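Local coordinates for protein HAD-superfamily hydrolase, subfamily IA, variant 1 (Ehrlichia chaffeensis, PDB 3KZX) that belongs to the haloacid dehalogenase superfamily and probably hydrolyses 2-phosphoglycolate to glycolate and phosphate, at residues A[31-36]-A[126-131]; A[120-125]-A[143-148]; A[132-137]-A[147-152]. All coordinates share one frame; numbering follows the deposited sequence.

Interaction 1: residues A[31-36]-A[126-131]; sequences DWYNTL and SNKNGE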
ATOM      1  N   ASP A  31       2.628   2.965   1.509  1.00  6.82           N
ATOM      2  CA  ASP A  31       1.457   2.787   0.681  1.00  6.98           C
ATOM      3  C   ASP A  31       0.516   1.840   1.409  1.00  7.47           C
ATOM      4  O   ASP A  31       0.929   1.147   2.360  1.00  7.75           O
ATOM      5  CB  ASP A  31       1.884   2.193  -0.657  1.00  6.60           C
ATOM      6  CG  ASP A  31       0.830   2.395  -1.770  1.00  5.95           C
ATOM      7  OD1 ASP A  31      -0.270   2.925  -1.512  1.00  6.25           O
ATOM      8  OD2 ASP A  31       1.151   2.041  -2.917  1.00  6.57           O
ATOM      9  N   TRP A  32      -0.748   1.812   0.976  1.00  6.92           N
ATOM     10  CA  TRP A  32      -1.776   1.037   1.622  1.00  6.38           C
ATOM     11  C   TRP A  32      -1.936  -0.330   0.901  1.00  6.13           C
ATOM     12  O   TRP A  32      -1.404  -1.354   1.344  1.00  6.12           O
ATOM     13  CB  TRP A  32      -3.073   1.883   1.673  1.00  6.75           C
ATOM     14  CG  TRP A  32      -4.204   1.288   2.376  1.00  5.12           C
ATOM     15  CD1 TRP A  32      -5.381   0.870   1.819  1.00  8.99           C
ATOM     16  CD2 TRP A  32      -4.295   0.981   3.775  1.00  7.83           C
ATOM     17  NE1 TRP A  32      -6.198   0.343   2.784  1.00  7.59           N
ATOM     18  CE2 TRP A  32      -5.557   0.404   3.994  1.00  8.19           C
ATOM     19  CE3 TRP A  32      -3.429   1.142   4.862  1.00  6.29           C
ATOM     20  CZ2 TRP A  32      -5.987  -0.007   5.258  1.00  7.96           C
ATOM     21  CZ3 TRP A  32      -3.857   0.724   6.120  1.00 10.12           C
ATOM     22  CH2 TRP A  32      -5.126   0.156   6.301  1.00  7.92           C
ATOM     23  N   TYR A  33      -2.591  -0.337  -0.247  1.00  6.03           N
ATOM     24  CA  TYR A  33      -2.868  -1.590  -0.929  1.00  6.40           C
ATOM     25  C   TYR A  33      -1.566  -2.233  -1.439  1.00  7.14           C
ATOM     26  O   TYR A  33      -0.779  -1.581  -2.082  1.00  7.15           O
ATOM     27  CB  TYR A  33      -3.802  -1.377  -2.118  1.00  5.86           C
ATOM     28  CG  TYR A  33      -5.271  -1.150  -1.787  1.00  4.66           C
ATOM     29  CD1 TYR A  33      -5.903  -1.838  -0.741  1.00  4.70           C
ATOM     30  CD2 TYR A  33      -6.025  -0.306  -2.549  1.00  7.00           C
ATOM     31  CE1 TYR A  33      -7.232  -1.619  -0.461  1.00  8.49           C
ATOM     32  CE2 TYR A  33      -7.382  -0.098  -2.297  1.00  9.30           C
ATOM     33  CZ  TYR A  33      -7.976  -0.739  -1.252  1.00  9.46           C
ATOM     34  OH  TYR A  33      -9.329  -0.533  -1.041  1.00  7.36           O
ATOM     35  N   ASN A  34      -1.375  -3.525  -1.139  1.00  7.75           N
ATOM     36  CA  ASN A  34      -0.205  -4.302  -1.583  1.00  8.22           C
ATOM     37  C   ASN A  34       1.137  -3.922  -0.932  1.00  8.45           C
ATOM     38  O   ASN A  34       2.186  -4.447  -1.292  1.00  7.72           O
ATOM     39  CB  ASN A  34      -0.157  -4.347  -3.105  1.00  9.29           C
ATOM     40  CG  ASN A  34      -1.493  -4.797  -3.685  1.00  9.64           C
ATOM     41  OD1 ASN A  34      -1.950  -5.912  -3.417  1.00 11.27           O
ATOM     42  ND2 ASN A  34      -2.158  -3.919  -4.422  1.00 13.19           N
ATOM     43  N   THR A  35       1.068  -3.050   0.070  1.00  7.34           N
ATOM     44  CA  THR A  35       2.186  -2.745   0.958  1.00  7.26           C
ATOM     45  C   THR A  35       1.698  -3.082   2.366  1.00  7.26           C
ATOM     46  O   THR A  35       1.857  -4.230   2.829  1.00  7.03           O
ATOM     47  CB  THR A  35       2.671  -1.274   0.749  1.00  7.60           C
ATOM     48  OG1 THR A  35       3.064  -1.127  -0.633  1.00 10.18           O
ATOM     49  CG2 THR A  35       3.879  -0.941   1.680  1.00  7.79           C
ATOM     50  N   LEU A  36       1.070  -2.137   3.058  1.00  7.10           N
ATOM     51  CA  LEU A  36       0.508  -2.499   4.366  1.00  7.74           C
ATOM     52  C   LEU A  36      -0.554  -3.626   4.285  1.00  7.50           C
ATOM     53  O   LEU A  36      -0.592  -4.500   5.146  1.00  7.95           O
ATOM     54  CB  LEU A  36      -0.042  -1.284   5.119  1.00  8.25           C
ATOM     55  CG  LEU A  36       0.977  -0.262   5.674  1.00  7.95           C
ATOM     56  CD1 LEU A  36       0.268   1.044   6.115  1.00  7.14           C
ATOM     57  CD2 LEU A  36       1.836  -0.887   6.831  1.00  7.95           C
ATOM     58  N   SER A 126      -1.385   7.045  -0.814  1.00  5.84           N
ATOM     59  CA  SER A 126      -2.107   6.057  -1.575  1.00  6.34           C
ATOM     60  C   SER A 126      -2.912   6.720  -2.686  1.00  6.76           C
ATOM     61  O   SER A 126      -3.349   7.877  -2.529  1.00  7.81           O
ATOM     62  CB  SER A 126      -3.079   5.312  -0.639  1.00  7.11           C
ATOM     63  OG  SER A 126      -3.895   4.406  -1.361  1.00  7.04           O
ATOM     64  N   ASN A 127      -3.131   5.996  -3.791  1.00  6.91           N
ATOM     65  CA  ASN A 127      -4.062   6.426  -4.831  1.00  7.56           C
ATOM     66  C   ASN A 127      -5.521   6.004  -4.589  1.00  6.95           C
ATOM     67  O   ASN A 127      -6.404   6.346  -5.374  1.00  7.57           O
ATOM     68  CB  ASN A 127      -3.588   5.991  -6.224  1.00  7.69           C
ATOM     69  CG  ASN A 127      -2.435   6.851  -6.752  1.00  8.85           C
ATOM     70  OD1 ASN A 127      -1.953   7.801  -6.078  1.00  8.14           O
ATOM     71  ND2 ASN A 127      -1.980   6.520  -7.979  1.00  7.41           N
ATOM     72  N   LYS A 128      -5.777   5.299  -3.501  1.00  6.96           N
ATOM     73  CA  LYS A 128      -7.142   5.081  -3.074  1.00  7.52           C
ATOM     74  C   LYS A 128      -7.814   6.411  -2.724  1.00  7.30           C
ATOM     75  O   LYS A 128      -7.191   7.316  -2.168  1.00  6.52           O
ATOM     76  CB  LYS A 128      -7.210   4.139  -1.886  1.00  6.95           C
ATOM     77  CG  LYS A 128      -8.604   3.772  -1.436  1.00  9.17           C
ATOM     78  CD  LYS A 128      -8.570   2.792  -0.280  1.00  9.29           C
ATOM     79  CE  LYS A 128      -9.936   2.486   0.242  1.00  8.01           C
ATOM     80  NZ  LYS A 128     -10.814   1.869  -0.801  1.00  6.12           N
ATOM     81  N   ASN A 129      -9.109   6.514  -3.016  1.00  7.54           N
ATOM     82  CA  ASN A 129      -9.872   7.706  -2.607  1.00  8.32           C
ATOM     83  C   ASN A 129      -9.606   8.051  -1.151  1.00  8.06           C
ATOM     84  O   ASN A 129      -9.750   7.194  -0.285  1.00  7.06           O
ATOM     85  CB  ASN A 129     -11.368   7.437  -2.786  1.00  9.27           C
ATOM     86  CG  ASN A 129     -12.188   8.590  -2.390  1.00 11.46           C
ATOM     87  OD1 ASN A 129     -12.643   8.670  -1.257  1.00 16.47           O
ATOM     88  ND2 ASN A 129     -12.306   9.578  -3.295  1.00 15.74           N
ATOM     89  N   GLY A 130      -9.241   9.302  -0.878  1.00  8.70           N
ATOM     90  CA  GLY A 130      -8.848   9.705   0.465  1.00  9.36           C
ATOM     91  C   GLY A 130      -9.865   9.431   1.550  1.00 10.19           C
ATOM     92  O   GLY A 130      -9.517   8.974   2.648  1.00  9.41           O
ATOM     93  N   GLU A 131     -11.135   9.711   1.275  1.00 11.40           N
ATOM     94  CA  GLU A 131     -12.156   9.531   2.297  1.00 12.42           C
ATOM     95  C   GLU A 131     -12.345   8.082   2.644  1.00 13.12           C
ATOM     96  O   GLU A 131     -12.397   7.748   3.833  1.00 13.48           O
ATOM     97  CB  GLU A 131     -13.497  10.193   1.899  1.00 13.21           C
ATOM     98  CG  GLU A 131     -13.435  11.718   1.899  1.00 16.56           C
ATOM     99  CD  GLU A 131     -13.113  12.323   3.273  1.00 19.26           C
ATOM    100  OE1 GLU A 131     -13.791  11.988   4.284  1.00 24.99           O
ATOM    101  OE2 GLU A 131     -12.178  13.144   3.337  1.00 18.46           O
TER
HETATM  102  O   HOH W   1      -1.506   3.702  -4.603  1.00  4.91           O
HETATM  103  O   HOH W   2      -2.810   2.026  -1.968  1.00  6.49           O

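Interaction 2: residues A[120-125]-A[143-148]; sequences ITMAIV and THYFDS. With SO4 (sulfate ion), chain B.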
ATOM      1  N   ILE A 120       9.124   7.887  15.537  1.00  7.23           N
ATOM      2  CA  ILE A 120       9.416   8.138  14.150  1.00  7.66           C
ATOM      3  C   ILE A 120       8.061   8.381  13.477  1.00  8.03           C
ATOM      4  O   ILE A 120       7.192   7.486  13.479  1.00  6.90           O
ATOM      5  CB  ILE A 120      10.100   6.920  13.465  1.00  8.13           C
ATOM      6  CG1 ILE A 120      11.331   6.428  14.246  1.00 11.47           C
ATOM      7  CG2 ILE A 120      10.359   7.204  11.984  1.00  7.14           C
ATOM      8  CD1 ILE A 120      12.617   7.017  13.901  1.00 13.84           C
ATOM      9  N   THR A 121       7.889   9.574  12.927  1.00  6.73           N
ATOM     10  CA  THR A 121       6.613   9.988  12.357  1.00  7.17           C
ATOM     11  C   THR A 121       6.311   9.182  11.117  1.00  6.46           C
ATOM     12  O   THR A 121       7.232   8.880  10.338  1.00  6.15           O
ATOM     13  CB  THR A 121       6.646  11.492  11.980  1.00  7.93           C
ATOM     14  OG1 THR A 121       7.084  12.216  13.130  1.00 11.48           O
ATOM     15  CG2 THR A 121       5.232  11.971  11.576  1.00  5.39           C
ATOM     16  N   MET A 122       5.033   8.857  10.938  1.00  6.30           N
ATOM     17  CA  MET A 122       4.577   8.057   9.807  1.00  5.82           C
ATOM     18  C   MET A 122       3.453   8.711   9.064  1.00  6.18           C
ATOM     19  O   MET A 122       2.636   9.478   9.630  1.00  7.63           O
ATOM     20  CB  MET A 122       4.103   6.666  10.259  1.00  5.39           C
ATOM     21  CG  MET A 122       5.189   5.823  10.922  1.00  6.20           C
ATOM     22  SD  MET A 122       4.529   4.289  11.612  1.00  7.12           S
ATOM     23  CE  MET A 122       4.222   4.921  13.243  1.00  5.80           C
ATOM     24  N   ALA A 123       3.378   8.352   7.792  1.00  5.55           N
ATOM     25  CA  ALA A 123       2.277   8.778   6.950  1.00  5.66           C
ATOM     26  C   ALA A 123       1.887   7.700   5.976  1.00  5.57           C
ATOM     27  O   ALA A 123       2.655   6.748   5.768  1.00  6.87           O
ATOM     28  CB  ALA A 123       2.642  10.055   6.218  1.00  5.83           C
ATOM     29  N   ILE A 124       0.677   7.827   5.417  1.00  5.36           N
ATOM     30  CA  ILE A 124       0.240   6.998   4.277  1.00  6.22           C
ATOM     31  C   ILE A 124       0.065   7.886   3.057  1.00  6.86           C
ATOM     32  O   ILE A 124      -0.515   8.985   3.133  1.00  6.44           O
ATOM     33  CB  ILE A 124      -1.051   6.229   4.588  1.00  6.63           C
ATOM     34  CG1 ILE A 124      -0.739   5.050   5.544  1.00  7.96           C
ATOM     35  CG2 ILE A 124      -1.802   5.680   3.311  1.00  4.52           C
ATOM     36  CD1 ILE A 124      -1.950   4.585   6.275  1.00 13.51           C
ATOM     37  N   VAL A 125       0.588   7.404   1.939  1.00  4.83           N
ATOM     38  CA  VAL A 125       0.334   8.006   0.630  1.00  6.58           C
ATOM     39  C   VAL A 125      -0.125   6.919  -0.364  1.00  5.40           C
ATOM     40  O   VAL A 125       0.645   6.027  -0.699  1.00  6.27           O
ATOM     41  CB  VAL A 125       1.554   8.750   0.103  1.00  6.08           C
ATOM     42  CG1 VAL A 125       1.301   9.341  -1.310  1.00  6.66           C
ATOM     43  CG2 VAL A 125       1.933   9.860   1.075  1.00  8.44           C
ATOM     44  N   THR A 143      -5.521   4.616  12.784  1.00  8.81           N
ATOM     45  CA  THR A 143      -5.420   6.074  12.585  1.00  8.30           C
ATOM     46  C   THR A 143      -4.344   6.711  13.451  1.00  7.98           C
ATOM     47  O   THR A 143      -3.594   7.566  12.967  1.00  5.90           O
ATOM     48  CB  THR A 143      -6.773   6.741  12.780  1.00  8.68           C
ATOM     49  OG1 THR A 143      -7.687   6.125  11.862  1.00  8.53           O
ATOM     50  CG2 THR A 143      -6.665   8.278  12.520  1.00  8.06           C
ATOM     51  N   HIS A 144      -4.253   6.274  14.714  1.00  8.39           N
ATOM     52  CA  HIS A 144      -3.322   6.849  15.680  1.00  8.63           C
ATOM     53  C   HIS A 144      -1.845   6.728  15.270  1.00  8.90           C
ATOM     54  O   HIS A 144      -0.979   7.518  15.725  1.00  9.22           O
ATOM     55  CB  HIS A 144      -3.531   6.239  17.079  1.00  9.40           C
ATOM     56  CG  HIS A 144      -3.047   4.823  17.214  1.00 10.30           C
ATOM     57  ND1 HIS A 144      -3.790   3.740  16.791  1.00 13.37           N
ATOM     58  CD2 HIS A 144      -1.919   4.314  17.771  1.00 11.43           C
ATOM     59  CE1 HIS A 144      -3.120   2.626  17.035  1.00 12.48           C
ATOM     60  NE2 HIS A 144      -1.997   2.943  17.653  1.00 14.84           N
ATOM     61  N   TYR A 145      -1.536   5.761  14.417  1.00  8.71           N
ATOM     62  CA  TYR A 145      -0.164   5.617  13.941  1.00  8.13           C
ATOM     63  C   TYR A 145       0.302   6.729  12.985  1.00  8.63           C
ATOM     64  O   TYR A 145       1.498   6.939  12.845  1.00  8.38           O
ATOM     65  CB  TYR A 145       0.041   4.278  13.227  1.00  8.33           C
ATOM     66  CG  TYR A 145       0.091   3.067  14.150  1.00  7.09           C
ATOM     67  CD1 TYR A 145       1.023   2.987  15.162  1.00  8.93           C
ATOM     68  CD2 TYR A 145      -0.783   2.012  13.989  1.00  9.10           C
ATOM     69  CE1 TYR A 145       1.064   1.875  16.030  1.00  9.62           C
ATOM     70  CE2 TYR A 145      -0.747   0.901  14.839  1.00 11.02           C
ATOM     71  CZ  TYR A 145       0.176   0.851  15.857  1.00  8.97           C
ATOM     72  OH  TYR A 145       0.230  -0.250  16.677  1.00 10.31           O
ATOM     73  N   PHE A 146      -0.624   7.363  12.286  1.00  7.91           N
ATOM     74  CA  PHE A 146      -0.269   8.183  11.111  1.00  8.09           C
ATOM     75  C   PHE A 146      -0.537   9.630  11.304  1.00  8.49           C
ATOM     76  O   PHE A 146      -1.662  10.027  11.664  1.00  9.18           O
ATOM     77  CB  PHE A 146      -1.005   7.686   9.871  1.00  8.10           C
ATOM     78  CG  PHE A 146      -0.729   6.258   9.579  1.00  6.61           C
ATOM     79  CD1 PHE A 146       0.544   5.868   9.125  1.00  5.52           C
ATOM     80  CD2 PHE A 146      -1.676   5.294   9.812  1.00 10.30           C
ATOM     81  CE1 PHE A 146       0.819   4.563   8.920  1.00  6.67           C
ATOM     82  CE2 PHE A 146      -1.385   3.968   9.593  1.00  8.61           C
ATOM     83  CZ  PHE A 146      -0.139   3.611   9.155  1.00  5.20           C
ATOM     84  N   ASP A 147       0.485  10.443  11.084  1.00  8.94           N
ATOM     85  CA  ASP A 147       0.318  11.875  11.262  1.00 10.01           C
ATOM     86  C   ASP A 147      -0.216  12.586  10.029  1.00  9.60           C
ATOM     87  O   ASP A 147      -0.575  13.755  10.107  1.00  8.22           O
ATOM     88  CB  ASP A 147       1.583  12.490  11.809  1.00  9.80           C
ATOM     89  CG  ASP A 147       1.804  12.090  13.276  1.00 15.47           C
ATOM     90  OD1 ASP A 147       2.818  11.500  13.584  1.00 20.94           O
ATOM     91  OD2 ASP A 147       0.908  12.313  14.107  1.00 21.04           O
ATOM     92  N   SER A 148      -0.298  11.870   8.905  1.00  9.56           N
ATOM     93  CA  SER A 148      -0.924  12.390   7.694  1.00  8.63           C
ATOM     94  C   SER A 148      -1.371  11.207   6.857  1.00  7.71           C
ATOM     95  O   SER A 148      -0.616  10.246   6.724  1.00  6.21           O
ATOM     96  CB  SER A 148       0.089  13.181   6.876  1.00  8.74           C
ATOM     97  OG  SER A 148      -0.509  13.685   5.687  1.00 11.08           O
TER
HETATM   98  S   SO4 B 211      -7.345   4.576  16.037  1.00 55.19           S
HETATM   99  O1  SO4 B 211      -7.952   5.812  16.513  1.00 56.88           O
HETATM  100  O2  SO4 B 211      -7.950   4.291  14.721  1.00 53.19           O
HETATM  101  O3  SO4 B 211      -5.914   4.742  15.956  1.00 55.29           O
HETATM  102  O4  SO4 B 211      -7.579   3.475  16.995  1.00 55.92           O
HETATM  103  O   HOH W   3       3.085   9.041  13.246  1.00 11.90           O

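Interaction 3: residues A[132-137]-A[147-152]; sequences RLRSEI and DSIIGS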
ATOM      1  N   ARG A 132     -12.401   7.204   1.636  1.00 12.58           N
ATOM      2  CA  ARG A 132     -12.594   5.771   1.903  1.00 13.06           C
ATOM      3  C   ARG A 132     -11.319   5.192   2.506  1.00 11.17           C
ATOM      4  O   ARG A 132     -11.375   4.343   3.395  1.00 11.06           O
ATOM      5  CB  ARG A 132     -12.961   5.008   0.615  1.00 13.69           C
ATOM      6  CG  ARG A 132     -14.375   5.336   0.023  1.00 19.25           C
ATOM      7  CD  ARG A 132     -15.521   4.817   0.919  1.00 24.08           C
ATOM      8  NE  ARG A 132     -15.127   3.584   1.598  1.00 29.14           N
ATOM      9  CZ  ARG A 132     -15.599   3.154   2.766  1.00 33.24           C
ATOM     10  NH1 ARG A 132     -16.547   3.828   3.429  1.00 34.63           N
ATOM     11  NH2 ARG A 132     -15.106   2.021   3.276  1.00 34.88           N
ATOM     12  N   LEU A 133     -10.164   5.661   2.026  1.00 10.04           N
ATOM     13  CA  LEU A 133      -8.870   5.279   2.629  1.00  9.23           C
ATOM     14  C   LEU A 133      -8.822   5.545   4.136  1.00  8.66           C
ATOM     15  O   LEU A 133      -8.488   4.642   4.935  1.00  7.55           O
ATOM     16  CB  LEU A 133      -7.745   6.009   1.908  1.00  8.27           C
ATOM     17  CG  LEU A 133      -6.357   5.875   2.490  1.00  8.67           C
ATOM     18  CD1 LEU A 133      -5.846   4.417   2.317  1.00  8.79           C
ATOM     19  CD2 LEU A 133      -5.404   6.950   1.817  1.00  7.41           C
ATOM     20  N   ARG A 134      -9.198   6.761   4.541  1.00  8.51           N
ATOM     21  CA  ARG A 134      -9.227   7.098   5.967  1.00  9.70           C
ATOM     22  C   ARG A 134     -10.234   6.283   6.758  1.00 10.61           C
ATOM     23  O   ARG A 134      -9.971   5.954   7.908  1.00 10.66           O
ATOM     24  CB  ARG A 134      -9.447   8.601   6.209  1.00  9.49           C
ATOM     25  CG  ARG A 134      -8.226   9.452   5.866  1.00  8.59           C
ATOM     26  CD  ARG A 134      -8.436  10.954   6.044  1.00  7.86           C
ATOM     27  NE  ARG A 134      -9.156  11.567   4.914  1.00  8.44           N
ATOM     28  CZ  ARG A 134      -8.599  11.911   3.746  1.00  9.36           C
ATOM     29  NH1 ARG A 134      -7.278  11.759   3.533  1.00  8.16           N
ATOM     30  NH2 ARG A 134      -9.348  12.461   2.812  1.00  9.66           N
ATOM     31  N   SER A 135     -11.375   5.949   6.147  1.00 11.89           N
ATOM     32  CA  SER A 135     -12.361   5.108   6.808  1.00 12.77           C
ATOM     33  C   SER A 135     -11.822   3.696   7.024  1.00 12.71           C
ATOM     34  O   SER A 135     -12.009   3.131   8.101  1.00 12.48           O
ATOM     35  CB  SER A 135     -13.678   5.071   6.032  1.00 13.05           C
ATOM     36  OG  SER A 135     -14.529   4.088   6.593  1.00 15.06           O
ATOM     37  N   GLU A 136     -11.137   3.134   6.021  1.00 12.38           N
ATOM     38  CA  GLU A 136     -10.575   1.789   6.162  1.00 12.68           C
ATOM     39  C   GLU A 136      -9.505   1.746   7.205  1.00 12.13           C
ATOM     40  O   GLU A 136      -9.393   0.758   7.911  1.00 11.00           O
ATOM     41  CB  GLU A 136      -9.934   1.266   4.873  1.00 13.18           C
ATOM     42  CG  GLU A 136     -10.899   0.887   3.812  1.00 16.14           C
ATOM     43  CD  GLU A 136     -11.952  -0.091   4.288  1.00 18.67           C
ATOM     44  OE1 GLU A 136     -11.709  -0.838   5.267  1.00 22.03           O
ATOM     45  OE2 GLU A 136     -13.012  -0.105   3.651  1.00 23.27           O
ATOM     46  N   ILE A 137      -8.688   2.805   7.271  1.00 11.18           N
ATOM     47  CA  ILE A 137      -7.593   2.862   8.235  1.00 10.56           C
ATOM     48  C   ILE A 137      -8.167   2.942   9.657  1.00 10.84           C
ATOM     49  O   ILE A 137      -7.680   2.249  10.576  1.00 11.27           O
ATOM     50  CB  ILE A 137      -6.657   4.053   7.936  1.00 10.28           C
ATOM     51  CG1 ILE A 137      -5.811   3.744   6.688  1.00  9.13           C
ATOM     52  CG2 ILE A 137      -5.726   4.363   9.133  1.00  8.92           C
ATOM     53  CD1 ILE A 137      -5.190   4.958   5.980  1.00  9.30           C
ATOM     54  N   ASP A 147       0.485  10.443  11.084  1.00  8.94           N
ATOM     55  CA  ASP A 147       0.318  11.875  11.262  1.00 10.01           C
ATOM     56  C   ASP A 147      -0.216  12.586  10.029  1.00  9.60           C
ATOM     57  O   ASP A 147      -0.575  13.755  10.107  1.00  8.22           O
ATOM     58  CB  ASP A 147       1.583  12.490  11.809  1.00  9.80           C
ATOM     59  CG  ASP A 147       1.804  12.090  13.276  1.00 15.47           C
ATOM     60  OD1 ASP A 147       2.818  11.500  13.584  1.00 20.94           O
ATOM     61  OD2 ASP A 147       0.908  12.313  14.107  1.00 21.04           O
ATOM     62  N   SER A 148      -0.298  11.870   8.905  1.00  9.56           N
ATOM     63  CA  SER A 148      -0.924  12.390   7.694  1.00  8.63           C
ATOM     64  C   SER A 148      -1.371  11.207   6.857  1.00  7.71           C
ATOM     65  O   SER A 148      -0.616  10.246   6.724  1.00  6.21           O
ATOM     66  CB  SER A 148       0.089  13.181   6.876  1.00  8.74           C
ATOM     67  OG  SER A 148      -0.509  13.685   5.687  1.00 11.08           O
ATOM     68  N   ILE A 149      -2.568  11.275   6.285  1.00  5.44           N
ATOM     69  CA  ILE A 149      -3.039  10.233   5.398  1.00  6.49           C
ATOM     70  C   ILE A 149      -3.540  10.934   4.157  1.00  7.07           C
ATOM     71  O   ILE A 149      -4.545  11.662   4.244  1.00  6.23           O
ATOM     72  CB  ILE A 149      -4.200   9.404   6.024  1.00  5.66           C
ATOM     73  CG1 ILE A 149      -3.717   8.590   7.238  1.00  6.64           C
ATOM     74  CG2 ILE A 149      -4.822   8.457   5.001  1.00  6.05           C
ATOM     75  CD1 ILE A 149      -4.811   8.104   8.154  1.00  6.04           C
ATOM     76  N   ILE A 150      -2.837  10.713   3.033  1.00  6.37           N
ATOM     77  CA  ILE A 150      -3.106  11.323   1.722  1.00  7.33           C
ATOM     78  C   ILE A 150      -3.584  10.220   0.719  1.00  7.65           C
ATOM     79  O   ILE A 150      -2.916   9.196   0.534  1.00  7.52           O
ATOM     80  CB  ILE A 150      -1.833  11.986   1.166  1.00  8.31           C
ATOM     81  CG1 ILE A 150      -1.345  13.090   2.133  1.00  8.11           C
ATOM     82  CG2 ILE A 150      -2.077  12.571  -0.249  1.00  6.26           C
ATOM     83  CD1 ILE A 150      -2.324  14.278   2.276  1.00  9.50           C
ATOM     84  N   GLY A 151      -4.749  10.436   0.132  1.00  7.26           N
ATOM     85  CA  GLY A 151      -5.295   9.586  -0.913  1.00  7.45           C
ATOM     86  C   GLY A 151      -5.584  10.405  -2.154  1.00  8.72           C
ATOM     87  O   GLY A 151      -5.337  11.641  -2.184  1.00  8.13           O
ATOM     88  N   SER A 152      -6.141   9.763  -3.182  1.00  9.10           N
ATOM     89  CA  SER A 152      -6.571  10.538  -4.340  1.00 10.14           C
ATOM     90  C   SER A 152      -7.722  11.472  -3.943  1.00  9.87           C
ATOM     91  O   SER A 152      -8.497  11.165  -3.050  1.00  8.92           O
ATOM     92  CB  SER A 152      -7.000   9.674  -5.524  1.00 11.01           C
ATOM     93  OG  SER A 152      -7.717   8.556  -5.100  1.00 15.81           O
TER

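Interaction 1: residues A[31-36]-A[126-131]
The direct polar bond of this contact runs from Lys128 NZ to Tyr33 OH, 2.8 Å long. The lysine chain is extended as far as CE and then bends (chi4 61°), which swings the ammonium onto the hydroxyl. Tyr33 OH has its stronger partner in Asp100, which is also a long, weak ion-pair partner of the lysine.

A second polar link goes through water. One molecule donates to Asp31 OD1 at 2.7 Å and accepts from Tyr33 N. The same water hydrogen-bonds Ser126 OG, again at 2.7 Å. Ser126 OG also accepts from Lys128 N at 3.0 Å, closing an ST turn where the chain rounds its corner, while Trp32 N donates to Asp31 OD1 from above the carboxylate plane.

Apolar packing is lighter. Lys128 CD passes 3.7 Å from Tyr33 CZ, and Trp32 CB lies 4.1 Å from Ser126 CB.

Asp31 and Ser126 sit where the first two haloacid dehalogenase motifs fall in relatives, and the Asp31 carboxylate is salt-bridged to Lys159. Tyr33 takes the position that carries the second aspartate of the first motif in many phosphatases. The chemistry implies a buried polar network in which water, rather than a direct bond, couples Asp31 to Ser126.

Interaction 2: residues A[120-125]-A[143-148]
Two backbone hydrogen bonds bring residues 143-148 alongside strand 121-126 of the central Rossmann-like sheet, just where strand 148-152, its parallel neighbour at the sheet edge, begins. Asp147 N donates to Met122 O at 2.8 Å, with a C=O...N angle of 163°. Ile124 N then donates to Ser148 O at 3.0 Å, in the carbonyl plane. Beside these bonds, the Thr121 and Asp147 side chains cross at about a right angle, Thr121 CG2 3.2 Å from Asp147 OD1.

The hydrophobic part centres on Phe146. Ile124 CD1 stands over the middle of its ring, 3.5 Å from the centroid and 13° off the normal, a CH-pi contact; Tyr145 CB covers the opposite face. With CG1 anti to the carbonyl carbon (chi1 -74°), Ile124 extends its CG1-CD1 branch over the ring. Met122 adds an oblique Met-aromatic contact, SD 5.5 Å from the centroid, and its CB lies 3.8 Å from Phe146 CD1.

Residues 143-145 form a short 3-10 turn, the end of the beta-alpha-beta connection that returns the chain from helix 130-139 to the sheet. Helix 108-117 packs against Met122, Tyr145 and Phe146 through Leu112. A water accepts from Met122 N and donates to Tyr145 O (2.7 Å) and to Asp147 OD1. At the start of the turn, a sulfate ion, probably from the crystallisation liquor, accepts from Thr143 N (3.1 Å) and from His144 N.

Interaction 3: residues A[132-137]-A[147-152]
Arg134 NH1 is shared between two acceptors: the Asp154 carboxylate, which salt-bridges it and is its stronger partner, and Ile149 O, which it meets at 2.8 Å. The second bond is weak because it is bent, with an angle of only 122° at the hydrogen, although the carbonyl oxygen sits at the guanidinium edge, near its plane. NH2 of the same group is salt-bridged to Glu131, one turn earlier in the helix. The arginine chain runs past Ile149 in the opposite direction, its CG 3.7 Å from Ile149 CG2, before the bend at chi3 (-80°) carries the guanidinium round to the strand backbone. Asp154 also accepts from Gly151 N, and so ties the arginine to the strand a second time.

Helix 130-139 and strand 148-152 are the second and third elements of a beta-alpha-beta unit that starts with strand 121-126. The helix crosses the strand with their directions 135° apart and their axes 8.7 Å from one another at closest approach.

Ile149 carries most of the strand's side of the packing. Its CG2 touches three helix residues: besides Arg134, it lies 3.6 Å from Leu133 CD2 and 3.7 Å from Ile137 CD1. Leu133 meets it obliquely, whereas Ile137 and Ile149 reach toward each other tip to tip. Leu133 CD2 also packs onto strand backbone, 3.6 Å from Ile150 O and 3.8 Å from Gly151 CA; Gly151 presents no side chain to the helix there, and the leucine methyl lies directly on the main chain. Ile150 is turned away from this helix and touches Asn171 of helix 163-172. Leu133 and Ile137 also pack on Ile124 of the neighbouring strand and on Trp32, so this helix face spans two strands of the sheet and the helical turn at 32-36.

How the interactions relate
Residues 31-36 follow strand 27-30, and interaction 1 brings 126-131 back to them after 89 residues that include helices 45-54, 70-78 and 82-95. Interaction 2 crosses it: its first segment, 120-125, lies inside that loop and its second, 143-148, beyond it, closing a loop of 17 residues. Interaction 3 opens only after interaction 1 has closed. It starts between the two segments of interaction 2, closes a loop of 9, and shares Asp147 and Ser148 with it. Probable backbone hydrogen bonds join Ile124 O to Ile150 N and Lys128 O to Ser152 N. Together they tie strands 121-126 and 148-152, helix 130-139 and the turn at 32-36.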